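L-asparagine oxygenase (PDB 2OG5) catalyses the iron(II)- and 2-oxoglutarate-dependent 3-hydroxylation of L-asparagine to (2S,3S)-3-hydroxyasparagine, a building block of the calcium-dependent lipopeptide antibiotic of Streptomyces coelicolor. Local coordinates at residues A66-A71 and L128-L133; R337-M342 and Y348-A353. All coordinates share one frame; numbering follows the deposited sequence.

Contact 1: A66-A71 and L128-L133; sequences AEWVEA and LGAAVL
The indole of W68 meets helix 128-140 with the rim of its six-membered ring, not with a face. A131 N lies at that rim, in the ring plane, 3.7 Å from W68 CH2. A131 CA is equally close to the same carbon and also sits near the plane. W68 CZ3, the next atom along the rim, reaches A130 O at 4.0 Å. The two methyls complete the contact: A131 CB is 4.1 Å from W68 CH2, and A130 CB is 4.2 Å from it. Small residues at both positions let the indole edge come up to the helix backbone. CG of W68 is turned roughly trans to its backbone N (chi1 -150°), which points the ring from its own helix toward helix 128-140. Only van der Waals contacts are made, to backbone and methyl groups alike, and all three residues are buried. W68 alone of its segment reaches helix 128-140. The two helices pack beside the main sheet of this jelly-roll oxygenase, and the side chain of A130 lies about 11 Å from that of R329, which binds L-asparagine. Helix 42-58 joins the same cluster through L55, which meets both A71 and A131. Further along helix 128-140, V132 and L133 pack on strand 191-196, and L133 also reaches strand 326-333.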
ATOM      1  N   ALA A  66     -13.870  16.001  -1.877  1.00 19.24           N
ATOM      2  CA  ALA A  66     -13.758  15.811  -3.322  1.00 19.78           C
ATOM      3  C   ALA A  66     -13.050  16.981  -4.017  1.00 19.71           C
ATOM      4  O   ALA A  66     -12.298  16.771  -4.956  1.00 19.60           O
ATOM      5  CB  ALA A  66     -15.133  15.560  -3.944  1.00 19.93           C
ATOM      6  N   GLU A  67     -13.259  18.209  -3.545  1.00 20.41           N
ATOM      7  CA  GLU A  67     -12.631  19.360  -4.197  1.00 21.04           C
ATOM      8  C   GLU A  67     -11.111  19.374  -4.031  1.00 20.49           C
ATOM      9  O   GLU A  67     -10.400  19.919  -4.872  1.00 20.73           O
ATOM     10  CB  GLU A  67     -13.235  20.679  -3.693  1.00 21.59           C
ATOM     11  CG  GLU A  67     -12.878  21.051  -2.276  1.00 23.61           C
ATOM     12  CD  GLU A  67     -13.648  22.258  -1.797  1.00 25.30           C
ATOM     13  OE1 GLU A  67     -13.539  23.323  -2.445  1.00 31.01           O
ATOM     14  OE2 GLU A  67     -14.373  22.129  -0.789  1.00 31.53           O
ATOM     15  N   TRP A  68     -10.619  18.782  -2.943  1.00 20.05           N
ATOM     16  CA  TRP A  68      -9.179  18.712  -2.696  1.00 19.73           C
ATOM     17  C   TRP A  68      -8.596  17.607  -3.553  1.00 19.41           C
ATOM     18  O   TRP A  68      -7.521  17.773  -4.127  1.00 19.35           O
ATOM     19  CB  TRP A  68      -8.902  18.449  -1.216  1.00 19.45           C
ATOM     20  CG  TRP A  68      -7.617  19.018  -0.672  1.00 19.77           C
ATOM     21  CD1 TRP A  68      -7.470  20.218  -0.041  1.00 19.42           C
ATOM     22  CD2 TRP A  68      -6.314  18.403  -0.657  1.00 18.61           C
ATOM     23  NE1 TRP A  68      -6.169  20.396   0.348  1.00 19.94           N
ATOM     24  CE2 TRP A  68      -5.439  19.298  -0.014  1.00 18.73           C
ATOM     25  CE3 TRP A  68      -5.802  17.188  -1.128  1.00 18.63           C
ATOM     26  CZ2 TRP A  68      -4.093  19.025   0.166  1.00 19.59           C
ATOM     27  CZ3 TRP A  68      -4.466  16.918  -0.938  1.00 19.28           C
ATOM     28  CH2 TRP A  68      -3.628  17.830  -0.292  1.00 19.84           C
ATOM     29  N   VAL A  69      -9.297  16.481  -3.649  1.00 19.09           N
ATOM     30  CA  VAL A  69      -8.836  15.411  -4.541  1.00 18.80           C
ATOM     31  C   VAL A  69      -8.793  15.927  -5.980  1.00 19.15           C
ATOM     32  O   VAL A  69      -7.860  15.616  -6.706  1.00 18.56           O
ATOM     33  CB  VAL A  69      -9.689  14.117  -4.428  1.00 18.49           C
ATOM     34  CG1 VAL A  69      -9.155  13.034  -5.354  1.00 18.79           C
ATOM     35  CG2 VAL A  69      -9.674  13.589  -3.000  1.00 18.30           C
ATOM     36  N   GLU A  70      -9.783  16.724  -6.384  1.00 19.17           N
ATOM     37  CA  GLU A  70      -9.770  17.350  -7.715  1.00 19.85           C
ATOM     38  C   GLU A  70      -8.554  18.261  -7.910  1.00 19.50           C
ATOM     39  O   GLU A  70      -7.908  18.215  -8.956  1.00 19.08           O
ATOM     40  CB  GLU A  70     -11.065  18.133  -7.941  1.00 20.06           C
ATOM     41  CG  GLU A  70     -11.208  18.756  -9.334  1.00 20.98           C
ATOM     42  CD  GLU A  70     -12.521  19.511  -9.525  1.00 23.87           C
ATOM     43  OE1 GLU A  70     -13.351  19.540  -8.584  1.00 31.83           O
ATOM     44  OE2 GLU A  70     -12.715  20.116 -10.606  1.00 30.34           O
ATOM     45  N   ALA A  71      -8.231  19.080  -6.907  1.00 19.30           N
ATOM     46  CA  ALA A  71      -7.021  19.912  -6.981  1.00 19.19           C
ATOM     47  C   ALA A  71      -5.769  19.040  -7.112  1.00 18.71           C
ATOM     48  O   ALA A  71      -4.841  19.367  -7.858  1.00 19.35           O
ATOM     49  CB  ALA A  71      -6.908  20.821  -5.771  1.00 18.80           C
ATOM     50  N   LEU A 128       1.929  18.398   3.149  1.00 22.03           N
ATOM     51  CA  LEU A 128       2.808  18.000   2.055  1.00 22.18           C
ATOM     52  C   LEU A 128       2.696  16.495   1.754  1.00 21.62           C
ATOM     53  O   LEU A 128       2.658  16.080   0.586  1.00 20.84           O
ATOM     54  CB  LEU A 128       4.253  18.383   2.384  1.00 22.78           C
ATOM     55  CG  LEU A 128       5.147  18.830   1.245  1.00 23.68           C
ATOM     56  CD1 LEU A 128       4.578  20.062   0.549  1.00 24.80           C
ATOM     57  CD2 LEU A 128       6.544  19.122   1.792  1.00 24.98           C
ATOM     58  N   GLY A 129       2.628  15.678   2.802  1.00 21.53           N
ATOM     59  CA  GLY A 129       2.483  14.234   2.621  1.00 20.88           C
ATOM     60  C   GLY A 129       1.184  13.849   1.943  1.00 20.01           C
ATOM     61  O   GLY A 129       1.170  13.009   1.034  1.00 19.87           O
ATOM     62  N   ALA A 130       0.085  14.465   2.373  1.00 19.46           N
ATOM     63  CA  ALA A 130      -1.203  14.247   1.709  1.00 19.21           C
ATOM     64  C   ALA A 130      -1.153  14.685   0.249  1.00 18.79           C
ATOM     65  O   ALA A 130      -1.724  14.029  -0.623  1.00 18.10           O
ATOM     66  CB  ALA A 130      -2.327  14.974   2.440  1.00 19.15           C
ATOM     67  N   ALA A 131      -0.488  15.802  -0.021  1.00 18.74           N
ATOM     68  CA  ALA A 131      -0.373  16.324  -1.379  1.00 18.91           C
ATOM     69  C   ALA A 131       0.348  15.325  -2.272  1.00 18.89           C
ATOM     70  O   ALA A 131      -0.137  14.956  -3.334  1.00 18.97           O
ATOM     71  CB  ALA A 131       0.360  17.688  -1.382  1.00 18.79           C
ATOM     72  N   VAL A 132       1.516  14.872  -1.841  1.00 18.84           N
ATOM     73  CA  VAL A 132       2.274  13.897  -2.620  1.00 18.68           C
ATOM     74  C   VAL A 132       1.465  12.611  -2.887  1.00 18.79           C
ATOM     75  O   VAL A 132       1.391  12.126  -4.022  1.00 19.17           O
ATOM     76  CB  VAL A 132       3.600  13.557  -1.923  1.00 18.96           C
ATOM     77  CG1 VAL A 132       4.277  12.365  -2.581  1.00 19.92           C
ATOM     78  CG2 VAL A 132       4.516  14.783  -1.920  1.00 18.91           C
ATOM     79  N   LEU A 133       0.864  12.056  -1.839  1.00 18.47           N
ATOM     80  CA  LEU A 133       0.139  10.803  -1.988  1.00 18.19           C
ATOM     81  C   LEU A 133      -1.088  10.943  -2.875  1.00 17.44           C
ATOM     82  O   LEU A 133      -1.332  10.084  -3.719  1.00 18.21           O
ATOM     83  CB  LEU A 133      -0.260  10.241  -0.622  1.00 18.40           C
ATOM     84  CG  LEU A 133       0.879   9.564   0.141  1.00 18.02           C
ATOM     85  CD1 LEU A 133       0.503   9.437   1.619  1.00 17.78           C
ATOM     86  CD2 LEU A 133       1.225   8.183  -0.441  1.00 18.10           C
TER

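Contact 2: R337-M342 and Y348-A353; sequences RRSRAM and YVLGAA
M342 O accepts the backbone N-H of G351 at 2.8 Å, in a nearly straight bond with an angle of 168° at the hydrogen. The donor lies in the carbonyl plane. L350 CA adds a CA-H...O contact to the same oxygen at 3.3 Å. The M342 side chain runs alongside the G351 peptide, with SD 3.4 Å from G351 O. Its chain is extended beyond CG (chi2 -171°, chi3 -180°). This lays M342 CG (3.7 Å) and CE (4.0 Å) against A353 CB. The 3-10 turns of 337-342 thus lie against the chain that leaves strand 349-350, closing a short loop after strand 326-333 of the main sheet of this jelly-roll oxygenase. Strand 349-350 belongs to that sheet too: it pairs in parallel with strand 142-146, and L350 makes backbone hydrogen bonds with A145 and L147. Deeper in, S339 CB touches L350 CD2 at 3.7 Å. S339 OG is hydrogen-bonded to R343 NE and L336 O. L333 and H187 each touch both S339 and L350. The L350 side chain lies about 9 Å from those of E149 and N182, which bind L-asparagine.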
ATOM      1  N   ARG A 337     -14.588   3.379 -11.205  1.00 18.47           N
ATOM      2  CA  ARG A 337     -15.976   3.148 -11.612  1.00 18.47           C
ATOM      3  C   ARG A 337     -16.533   1.808 -11.142  1.00 17.85           C
ATOM      4  O   ARG A 337     -17.729   1.686 -10.834  1.00 18.35           O
ATOM      5  CB  ARG A 337     -16.115   3.257 -13.132  1.00 18.17           C
ATOM      6  CG  ARG A 337     -17.535   3.147 -13.671  1.00 17.88           C
ATOM      7  CD  ARG A 337     -18.416   4.224 -13.090  1.00 17.81           C
ATOM      8  NE  ARG A 337     -19.799   4.064 -13.516  1.00 17.95           N
ATOM      9  CZ  ARG A 337     -20.799   4.785 -13.013  1.00 17.09           C
ATOM     10  NH1 ARG A 337     -20.550   5.754 -12.142  1.00 18.38           N
ATOM     11  NH2 ARG A 337     -22.038   4.565 -13.421  1.00 19.82           N
ATOM     12  N   ARG A 338     -15.679   0.796 -11.081  1.00 18.18           N
ATOM     13  CA  ARG A 338     -16.141  -0.553 -10.775  1.00 19.22           C
ATOM     14  C   ARG A 338     -16.774  -0.697  -9.390  1.00 18.90           C
ATOM     15  O   ARG A 338     -17.562  -1.611  -9.186  1.00 19.50           O
ATOM     16  CB  ARG A 338     -14.987  -1.551 -10.898  1.00 19.52           C
ATOM     17  CG  ARG A 338     -14.432  -1.702 -12.288  1.00 22.19           C
ATOM     18  CD  ARG A 338     -13.378  -2.782 -12.344  1.00 24.30           C
ATOM     19  NE  ARG A 338     -13.931  -4.047 -11.882  1.00 28.75           N
ATOM     20  CZ  ARG A 338     -13.450  -4.782 -10.878  1.00 31.35           C
ATOM     21  NH1 ARG A 338     -12.350  -4.432 -10.219  1.00 33.41           N
ATOM     22  NH2 ARG A 338     -14.078  -5.910 -10.547  1.00 32.66           N
ATOM     23  N   SER A 339     -16.416   0.187  -8.462  1.00 18.47           N
ATOM     24  CA  SER A 339     -16.898   0.138  -7.085  1.00 18.61           C
ATOM     25  C   SER A 339     -18.007   1.146  -6.800  1.00 18.75           C
ATOM     26  O   SER A 339     -18.344   1.381  -5.637  1.00 18.23           O
ATOM     27  CB  SER A 339     -15.732   0.369  -6.114  1.00 18.74           C
ATOM     28  OG  SER A 339     -15.069   1.598  -6.367  1.00 18.96           O
ATOM     29  N   ARG A 340     -18.610   1.714  -7.837  1.00 18.64           N
ATOM     30  CA  ARG A 340     -19.635   2.755  -7.648  1.00 18.61           C
ATOM     31  C   ARG A 340     -20.764   2.334  -6.694  1.00 19.57           C
ATOM     32  O   ARG A 340     -21.234   3.146  -5.915  1.00 19.02           O
ATOM     33  CB  ARG A 340     -20.215   3.193  -9.001  1.00 19.31           C
ATOM     34  CG  ARG A 340     -21.305   4.271  -8.927  1.00 18.59           C
ATOM     35  CD  ARG A 340     -20.823   5.569  -8.344  1.00 18.82           C
ATOM     36  NE  ARG A 340     -21.908   6.552  -8.241  1.00 18.92           N
ATOM     37  CZ  ARG A 340     -22.787   6.623  -7.247  1.00 20.36           C
ATOM     38  NH1 ARG A 340     -22.737   5.789  -6.224  1.00 20.20           N
ATOM     39  NH2 ARG A 340     -23.730   7.556  -7.274  1.00 20.69           N
ATOM     40  N   ALA A 341     -21.183   1.075  -6.762  1.00 19.64           N
ATOM     41  CA  ALA A 341     -22.243   0.563  -5.891  1.00 19.73           C
ATOM     42  C   ALA A 341     -21.889   0.643  -4.404  1.00 20.38           C
ATOM     43  O   ALA A 341     -22.783   0.637  -3.551  1.00 20.35           O
ATOM     44  CB  ALA A 341     -22.593  -0.875  -6.280  1.00 20.57           C
ATOM     45  N   MET A 342     -20.594   0.701  -4.103  1.00 20.23           N
ATOM     46  CA  MET A 342     -20.108   0.819  -2.725  1.00 20.81           C
ATOM     47  C   MET A 342     -19.708   2.245  -2.306  1.00 20.06           C
ATOM     48  O   MET A 342     -19.248   2.443  -1.177  1.00 19.86           O
ATOM     49  CB  MET A 342     -18.901  -0.107  -2.524  1.00 21.20           C
ATOM     50  CG  MET A 342     -19.242  -1.567  -2.663  1.00 22.99           C
ATOM     51  SD  MET A 342     -17.845  -2.556  -2.154  1.00 27.11           S
ATOM     52  CE  MET A 342     -18.465  -4.194  -2.402  1.00 26.00           C
ATOM     53  N   TYR A 348     -15.133   8.716  -2.511  1.00 18.27           N
ATOM     54  CA  TYR A 348     -13.905   7.928  -2.507  1.00 17.65           C
ATOM     55  C   TYR A 348     -13.866   6.906  -1.372  1.00 17.86           C
ATOM     56  O   TYR A 348     -12.861   6.217  -1.205  1.00 18.67           O
ATOM     57  CB  TYR A 348     -12.692   8.852  -2.408  1.00 18.13           C
ATOM     58  CG  TYR A 348     -12.543   9.765  -3.601  1.00 17.19           C
ATOM     59  CD1 TYR A 348     -11.948   9.307  -4.778  1.00 18.11           C
ATOM     60  CD2 TYR A 348     -13.031  11.066  -3.579  1.00 18.02           C
ATOM     61  CE1 TYR A 348     -11.813  10.125  -5.864  1.00 18.29           C
ATOM     62  CE2 TYR A 348     -12.898  11.902  -4.687  1.00 17.91           C
ATOM     63  CZ  TYR A 348     -12.287  11.424  -5.824  1.00 18.60           C
ATOM     64  OH  TYR A 348     -12.158  12.232  -6.925  1.00 19.44           O
ATOM     65  N   VAL A 349     -14.951   6.811  -0.605  1.00 17.58           N
ATOM     66  CA  VAL A 349     -15.004   5.917   0.551  1.00 17.93           C
ATOM     67  C   VAL A 349     -15.952   4.758   0.252  1.00 17.59           C
ATOM     68  O   VAL A 349     -17.146   4.958   0.027  1.00 18.09           O
ATOM     69  CB  VAL A 349     -15.467   6.670   1.811  1.00 17.35           C
ATOM     70  CG1 VAL A 349     -15.558   5.718   3.020  1.00 17.90           C
ATOM     71  CG2 VAL A 349     -14.535   7.850   2.099  1.00 19.12           C
ATOM     72  N   LEU A 350     -15.396   3.545   0.241  1.00 18.33           N
ATOM     73  CA  LEU A 350     -16.143   2.340  -0.065  1.00 19.52           C
ATOM     74  C   LEU A 350     -16.741   1.756   1.205  1.00 20.31           C
ATOM     75  O   LEU A 350     -16.048   1.605   2.222  1.00 20.39           O
ATOM     76  CB  LEU A 350     -15.232   1.292  -0.729  1.00 18.89           C
ATOM     77  CG  LEU A 350     -14.810   1.520  -2.189  1.00 19.59           C
ATOM     78  CD1 LEU A 350     -13.773   2.621  -2.319  1.00 20.27           C
ATOM     79  CD2 LEU A 350     -14.235   0.219  -2.752  1.00 20.03           C
ATOM     80  N   GLY A 351     -18.032   1.451   1.146  1.00 22.42           N
ATOM     81  CA  GLY A 351     -18.712   0.765   2.238  1.00 24.89           C
ATOM     82  C   GLY A 351     -19.379  -0.480   1.700  1.00 27.18           C
ATOM     83  O   GLY A 351     -18.839  -1.147   0.810  1.00 29.15           O
ATOM     84  N   ALA A 352     -20.558  -0.789   2.217  1.00 29.38           N
ATOM     85  CA  ALA A 352     -21.270  -2.003   1.830  1.00 30.61           C
ATOM     86  C   ALA A 352     -21.968  -1.821   0.491  1.00 32.28           C
ATOM     87  O   ALA A 352     -22.399  -0.719   0.144  1.00 33.17           O
ATOM     88  CB  ALA A 352     -22.292  -2.363   2.892  1.00 30.63           C
ATOM     89  N   ALA A 353     -22.072  -2.905  -0.265  1.00 34.10           N
ATOM     90  CA  ALA A 353     -23.031  -2.976  -1.368  1.00 34.83           C
ATOM     91  C   ALA A 353     -24.172  -3.867  -0.890  1.00 36.70           C
ATOM     92  O   ALA A 353     -24.119  -4.379   0.231  1.00 37.30           O
ATOM     93  CB  ALA A 353     -22.377  -3.554  -2.608  1.00 35.33           C
TER
HETATM   94  O   HOH W   1     -22.066   1.735   0.643  1.00 33.92           O

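After strand 37-39 and helix 42-58 the chain enters helix 66-76, and contact 1 closes when it returns in helix 128-140, with helix 81-92 and strand 99-103 between. The chain then runs on through both sheets. Contact 2 opens only after strand 326-333 and closes a much shorter loop, with five residues between its segments. The two are in series, neither nested nor crossed, and their centres lie about 20 Å apart. They still meet: V69 CG1 of helix 66-76 packs on Y348 OH at 3.5 Å, just before strand 349-350. Contact 1 joins two helices beside the main sheet. Contact 2 ties the chain after strand 326-333 to the C-terminal segment, whose strand 349-350 pairs with 142-146.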